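Local coordinates for alpha-L-arabinosidase (Xanthomonas axonopodis pv. citri, PDB 6D25), which probably hydrolyses alpha-L-arabinofuranosyl side groups from arabinoxylans as a trimeric GH51 arabinofuranosidase, coping with internally di-substituted xylose units, at residues Q51-H55 / R95-F101; T455-E461 / K503-L509. All coordinates share one frame; numbering follows the deposited sequence.

Interaction 1. Residues Q51-H55 / R95-F101. With GOL (glycerol), chain G.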
loop_
_atom_site.group_PDB
_atom_site.type_symbol
_atom_site.label_atom_id
_atom_site.label_comp_id
_atom_site.label_asym_id
_atom_site.label_seq_id
_atom_site.Cartn_x
_atom_site.Cartn_y
_atom_site.Cartn_z
ATOM N N GLN A 51 13.760 27.526 -1.466
ATOM C CA GLN A 51 13.663 27.338 -2.897
ATOM C C GLN A 51 13.214 25.890 -3.161
ATOM O O GLN A 51 13.172 25.043 -2.268
ATOM C CB GLN A 51 15.002 27.635 -3.566
ATOM C CG GLN A 51 15.556 29.041 -3.305
ATOM C CD GLN A 51 14.863 30.125 -4.105
ATOM O OE1 GLN A 51 14.174 29.869 -5.094
ATOM N NE2 GLN A 51 15.040 31.366 -3.671
ATOM N N PHE A 52 12.860 25.640 -4.414
ATOM C CA PHE A 52 12.236 24.407 -4.829
ATOM C C PHE A 52 12.684 24.096 -6.249
ATOM O O PHE A 52 12.362 24.836 -7.173
ATOM C CB PHE A 52 10.716 24.580 -4.690
ATOM C CG PHE A 52 9.847 23.498 -5.258
ATOM C CD1 PHE A 52 10.293 22.178 -5.345
ATOM C CD2 PHE A 52 8.567 23.806 -5.692
ATOM C CE1 PHE A 52 9.477 21.208 -5.905
ATOM C CE2 PHE A 52 7.760 22.822 -6.260
ATOM C CZ PHE A 52 8.216 21.534 -6.356
ATOM N N ALA A 53 13.434 22.995 -6.409
ATOM C CA ALA A 53 14.003 22.625 -7.685
ATOM C C ALA A 53 13.525 21.229 -8.101
ATOM O O ALA A 53 14.220 20.218 -7.825
ATOM C CB ALA A 53 15.498 22.695 -7.605
ATOM N N GLU A 54 12.380 21.161 -8.784
ATOM C CA GLU A 54 11.862 19.920 -9.308
ATOM C C GLU A 54 12.627 19.556 -10.571
ATOM O O GLU A 54 13.085 20.438 -11.309
ATOM C CB GLU A 54 10.366 20.054 -9.625
ATOM C CG GLU A 54 9.672 18.781 -10.098
ATOM C CD GLU A 54 8.152 18.833 -10.079
ATOM O OE1 GLU A 54 7.605 19.938 -9.824
ATOM O OE2 GLU A 54 7.497 17.783 -10.327
ATOM N N HIS A 55 12.652 18.244 -10.872
ATOM C CA HIS A 55 13.101 17.795 -12.189
ATOM C C HIS A 55 12.004 18.114 -13.192
ATOM O O HIS A 55 11.057 17.330 -13.338
ATOM C CB HIS A 55 13.449 16.313 -12.181
ATOM C CG HIS A 55 14.762 16.035 -11.551
ATOM N ND1 HIS A 55 15.736 15.384 -12.222
ATOM C CD2 HIS A 55 15.291 16.418 -10.369
ATOM C CE1 HIS A 55 16.823 15.334 -11.454
ATOM N NE2 HIS A 55 16.579 15.966 -10.317
ATOM N N ARG A 95 14.156 22.336 -1.723
ATOM C CA ARG A 95 13.348 21.110 -1.816
ATOM C C ARG A 95 13.585 20.445 -3.173
ATOM O O ARG A 95 13.539 21.117 -4.209
ATOM C CB ARG A 95 11.855 21.398 -1.637
ATOM C CG ARG A 95 11.057 20.103 -1.690
ATOM C CD ARG A 95 9.604 19.986 -1.238
ATOM N NE ARG A 95 8.721 20.779 -1.982
ATOM C CZ ARG A 95 7.496 20.452 -2.417
ATOM N NH1 ARG A 95 6.954 19.225 -2.338
ATOM N NH2 ARG A 95 6.829 21.426 -2.996
ATOM N N TRP A 96 13.858 19.150 -3.156
ATOM C CA TRP A 96 14.196 18.370 -4.327
ATOM C C TRP A 96 13.824 16.910 -4.072
ATOM O O TRP A 96 13.953 16.475 -2.927
ATOM C CB TRP A 96 15.698 18.545 -4.621
ATOM C CG TRP A 96 16.285 17.625 -5.638
ATOM C CD1 TRP A 96 16.433 17.882 -6.972
ATOM C CD2 TRP A 96 16.859 16.327 -5.425
ATOM N NE1 TRP A 96 17.046 16.827 -7.591
ATOM C CE2 TRP A 96 17.309 15.862 -6.680
ATOM C CE3 TRP A 96 17.022 15.499 -4.314
ATOM C CZ2 TRP A 96 17.889 14.612 -6.850
ATOM C CZ3 TRP A 96 17.628 14.266 -4.470
ATOM C CH2 TRP A 96 18.025 13.814 -5.728
ATOM N N PRO A 97 13.397 16.122 -5.067
ATOM C CA PRO A 97 13.301 16.458 -6.494
ATOM C C PRO A 97 11.886 16.772 -7.005
ATOM O O PRO A 97 11.640 16.803 -8.221
ATOM C CB PRO A 97 13.805 15.170 -7.151
ATOM C CG PRO A 97 13.242 14.089 -6.256
ATOM C CD PRO A 97 13.372 14.683 -4.877
ATOM N N GLY A 98 10.949 17.063 -6.115
ATOM C CA GLY A 98 9.623 17.477 -6.508
ATOM C C GLY A 98 8.789 17.820 -5.292
ATOM O O GLY A 98 9.343 17.865 -4.208
ATOM N N GLY A 99 7.492 18.134 -5.454
ATOM C CA GLY A 99 6.827 18.166 -6.741
ATOM C C GLY A 99 6.280 16.817 -7.149
ATOM O O GLY A 99 6.629 15.780 -6.565
ATOM N N CYS A 100 5.442 16.835 -8.194
ATOM C CA CYS A 100 4.882 15.627 -8.809
ATOM C C CYS A 100 5.976 14.598 -9.171
ATOM O O CYS A 100 5.776 13.389 -9.049
ATOM C CB CYS A 100 4.051 16.010 -10.017
ATOM S SG CYS A 100 2.560 16.965 -9.553
ATOM N N PHE A 101 7.105 15.063 -9.666
ATOM C CA PHE A 101 8.205 14.140 -10.018
ATOM C C PHE A 101 8.608 13.255 -8.830
ATOM O O PHE A 101 8.935 12.074 -9.032
ATOM C CB PHE A 101 9.395 14.939 -10.516
ATOM C CG PHE A 101 10.607 14.146 -10.926
ATOM C CD1 PHE A 101 10.773 13.761 -12.249
ATOM C CD2 PHE A 101 11.612 13.870 -10.006
ATOM C CE1 PHE A 101 11.909 13.059 -12.621
ATOM C CE2 PHE A 101 12.751 13.182 -10.397
ATOM C CZ PHE A 101 12.878 12.763 -11.708
HETATM C C1 GOL G . 4.511 20.358 -8.551
HETATM O O1 GOL G . 5.135 19.366 -9.394
HETATM C C2 GOL G . 3.724 21.398 -9.400
HETATM O O2 GOL G . 2.815 22.075 -8.509
HETATM C C3 GOL G . 4.666 22.396 -10.078
HETATM O O3 GOL G . 5.450 23.233 -9.166
#
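Two neighbouring parallel strands of the catalytic barrel, 51-52 and 93-96, pair at Phe52 and Arg95 and then run out into the loops at their C-terminal ends. Arg95 N donates to Gln51 O at 2.9 Å, and Ala53 N donates to Arg95 O. On the side of the pair that carries both side chains, the Arg95 guanidinium lies flat over one face of the Phe52 ring, the planes 26° apart, with Arg95 NH2 3.6 Å from Phe52 CZ; the same NH2 forms a salt bridge with Glu324. Further along, the 98-99 backbone, with a cis peptide before Gly99, runs close to the ring, Gly98 C lying 3.5 Å from Phe52 CE1.

This is the mouth of a GH51 (beta/alpha)8 barrel, where the active site of the family lies, and a glycerol, probably from the crystallisation liquor, sits here. Glu54 has CG anti to the backbone N (chi1 -176°) and an extended chain beyond it, which carries the carboxylate to the glycerol: glycerol O1 donates to Glu54 OE1 at 2.6 Å and accepts from Cys100 N. OE1 is also bonded to Gln373 NE2. Glu54 OE2 takes the N-H of Phe101 at 2.8 Å on its anti side, and a second N-H from Trp125.

Next along the chain, His55 CB stands over the centre of the Phe101 ring, while the imidazole makes an offset stack with that ring. His55 NE2 accepts Trp96 NE1 at 2.9 Å, almost in the imidazole plane but with a bent N-H...N angle of 141°; ND1 is hydrogen-bonded to Glu130 OE1.

Interaction 2. Residues T455-E461 / K503-L509; sequences TVSVQVE and KTVNVAL
Val456 and Val507 sit side by side on the buried face of an antiparallel strand pair, Val456 CB 4.2 Å from Val507 CB, in the C-terminal beta domain of this arabinofuranosidase. Past them Val456, with CG1 anti to the backbone N (chi1 -173°), leaves CG2 as the methyl that meets Leu509 CD2 at 4.0 Å. Toward the other end of the pair, Val460 CG2 touches Val505 CG2 at 3.8 Å, and Val458 adds a looser contact with Val505. Leu445 backs Val456, Val507 and Leu509, while Leu465 lies against Val460 and Val505, so this apolar face belongs to the domain core.

Between the two faces the backbones are tightly stitched. Val456 with Val507 and Val458 with Val505 are the hydrogen-bonded pairs, each joined by two N-H...O bonds; Val456 N to Val507 O is nearly straight at 174°. One more bond, from Val460 N to Lys503 O at 2.8 Å, carries the pairing to the start of the second segment. The other edge of strand 454-461 is joined to strand 29-36, through backbone hydrogen bonds to Val29, Val31 and Gly33.

The opposite face is polar and partly exposed. Here the methyl groups of the threonines do the touching: Thr504 CG2 rests 3.5 Å from Ser457 OG, and Thr455 CG2 approaches Asn506 OD1 from across the pair. At the far end the Lys503 chain, bent at chi3 (54°), curls round to form a salt bridge, Lys503 NZ to Glu461 OE1 3.2 Å, on the syn side of that oxygen. The other carboxylate oxygen, Glu461 OE2, accepts Gln459 NE2 at 3.1 Å.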
loop_
_atom_site.group_PDB
_atom_site.type_symbol
_atom_site.label_atom_id
_atom_site.label_comp_id
_atom_site.label_asym_id
_atom_site.label_seq_id
_atom_site.Cartn_x
_atom_site.Cartn_y
_atom_site.Cartn_z
ATOM N N THR A 455 1.889 58.663 0.030
ATOM C CA THR A 455 2.668 59.228 1.114
ATOM C C THR A 455 2.428 58.371 2.357
ATOM O O THR A 455 1.271 58.283 2.796
ATOM C CB THR A 455 2.273 60.672 1.418
ATOM O OG1 THR A 455 2.430 61.372 0.186
ATOM C CG2 THR A 455 3.143 61.314 2.482
ATOM N N VAL A 456 3.473 57.749 2.880
ATOM C CA VAL A 456 3.319 56.876 4.020
ATOM C C VAL A 456 3.986 57.535 5.233
ATOM O O VAL A 456 5.152 57.919 5.186
ATOM C CB VAL A 456 3.894 55.483 3.742
ATOM C CG1 VAL A 456 3.580 54.526 4.885
ATOM C CG2 VAL A 456 3.367 54.894 2.449
ATOM N N SER A 457 3.239 57.662 6.321
ATOM C CA SER A 457 3.726 58.292 7.527
ATOM C C SER A 457 3.638 57.288 8.688
ATOM O O SER A 457 2.553 56.888 9.078
ATOM C CB SER A 457 2.928 59.531 7.789
ATOM O OG SER A 457 3.334 60.123 9.001
ATOM N N VAL A 458 4.801 56.820 9.140
ATOM C CA VAL A 458 4.879 55.759 10.150
ATOM C C VAL A 458 5.420 56.355 11.455
ATOM O O VAL A 458 6.563 56.835 11.523
ATOM C CB VAL A 458 5.786 54.616 9.688
ATOM C CG1 VAL A 458 5.833 53.513 10.725
ATOM C CG2 VAL A 458 5.381 54.084 8.325
ATOM N N GLN A 459 4.577 56.273 12.472
ATOM C CA GLN A 459 4.931 56.598 13.853
ATOM C C GLN A 459 5.731 55.406 14.429
ATOM O O GLN A 459 5.226 54.291 14.463
ATOM C CB GLN A 459 3.624 56.844 14.603
ATOM C CG GLN A 459 3.783 57.088 16.092
ATOM C CD GLN A 459 4.217 58.502 16.391
ATOM O OE1 GLN A 459 4.082 59.416 15.567
ATOM N NE2 GLN A 459 4.740 58.666 17.592
ATOM N N VAL A 460 6.952 55.653 14.882
ATOM C CA VAL A 460 7.832 54.605 15.375
ATOM C C VAL A 460 7.879 54.695 16.903
ATOM O O VAL A 460 8.250 55.717 17.436
ATOM C CB VAL A 460 9.244 54.701 14.769
ATOM C CG1 VAL A 460 10.184 53.629 15.344
ATOM C CG2 VAL A 460 9.205 54.634 13.254
ATOM N N GLU A 461 7.514 53.614 17.583
ATOM C CA GLU A 461 7.622 53.508 19.038
ATOM C C GLU A 461 8.801 52.593 19.399
ATOM O O GLU A 461 8.977 51.547 18.761
ATOM C CB GLU A 461 6.332 52.935 19.616
ATOM C CG GLU A 461 5.109 53.813 19.376
ATOM C CD GLU A 461 5.160 55.212 19.994
ATOM O OE1 GLU A 461 5.885 55.378 21.004
ATOM O OE2 GLU A 461 4.521 56.133 19.434
ATOM N N LYS A 503 9.737 61.102 15.854
ATOM C CA LYS A 503 9.430 59.693 15.911
ATOM C C LYS A 503 8.745 59.209 14.613
ATOM O O LYS A 503 8.216 58.146 14.614
ATOM C CB LYS A 503 8.577 59.431 17.148
ATOM C CG LYS A 503 9.341 59.674 18.460
ATOM C CD LYS A 503 8.492 59.651 19.689
ATOM C CE LYS A 503 7.678 58.380 19.789
ATOM N NZ LYS A 503 6.732 58.430 20.926
ATOM N N THR A 504 8.797 59.967 13.526
ATOM C CA THR A 504 8.083 59.619 12.300
ATOM C C THR A 504 9.075 59.244 11.184
ATOM O O THR A 504 10.082 59.953 10.979
ATOM C CB THR A 504 7.216 60.804 11.848
ATOM O OG1 THR A 504 6.333 61.106 12.917
ATOM C CG2 THR A 504 6.390 60.553 10.607
ATOM N N VAL A 505 8.752 58.158 10.463
ATOM C CA VAL A 505 9.357 57.902 9.177
ATOM C C VAL A 505 8.355 58.292 8.078
ATOM O O VAL A 505 7.248 57.772 8.027
ATOM C CB VAL A 505 9.797 56.430 9.021
ATOM C CG1 VAL A 505 10.412 56.174 7.661
ATOM C CG2 VAL A 505 10.833 56.043 10.064
ATOM N N ASN A 506 8.736 59.225 7.224
ATOM C CA ASN A 506 7.858 59.686 6.134
ATOM C C ASN A 506 8.430 59.130 4.831
ATOM O O ASN A 506 9.629 59.271 4.580
ATOM C CB ASN A 506 7.764 61.225 6.085
ATOM C CG ASN A 506 6.933 61.771 4.928
ATOM O OD1 ASN A 506 5.700 61.834 5.047
ATOM N ND2 ASN A 506 7.586 62.246 3.851
ATOM N N VAL A 507 7.572 58.517 4.023
ATOM C CA VAL A 507 8.010 57.859 2.802
ATOM C C VAL A 507 7.164 58.367 1.624
ATOM O O VAL A 507 5.948 58.236 1.633
ATOM C CB VAL A 507 7.875 56.340 2.930
ATOM C CG1 VAL A 507 8.469 55.633 1.713
ATOM C CG2 VAL A 507 8.505 55.799 4.199
ATOM N N ALA A 508 7.817 58.905 0.619
ATOM C CA ALA A 508 7.201 59.159 -0.697
ATOM C C ALA A 508 7.373 57.890 -1.544
ATOM O O ALA A 508 8.465 57.565 -2.026
ATOM C CB ALA A 508 7.818 60.388 -1.341
ATOM N N LEU A 509 6.297 57.124 -1.633
ATOM C CA LEU A 509 6.336 55.759 -2.183
ATOM C C LEU A 509 5.759 55.772 -3.602
ATOM O O LEU A 509 4.540 56.000 -3.781
ATOM C CB LEU A 509 5.498 54.871 -1.265
ATOM C CG LEU A 509 5.613 53.382 -1.525
ATOM C CD1 LEU A 509 7.061 52.910 -1.420
ATOM C CD2 LEU A 509 4.726 52.589 -0.565
#

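In the fold
From the N terminus the chain first lays down strand 29-36, which pairs with strand 454-461 of interaction 2, and only then enters the barrel. Interaction 1 closes the first beta-alpha-beta crossover of that barrel: leaving 51-55, the chain makes an excursion that includes helix 80-88 and returns on strand 93-96 alongside. The remaining barrel strands follow before the chain returns to the beta domain, where interaction 2 closes a second, helix-free loop of 41 residues between 455-461 and 503-509. The two loops are in series, neither nested nor crossed. The centres of interactions 1 and 2 lie about 41 Å apart on opposite sides of the chain's centre, one in the catalytic barrel and one in the C-terminal domain.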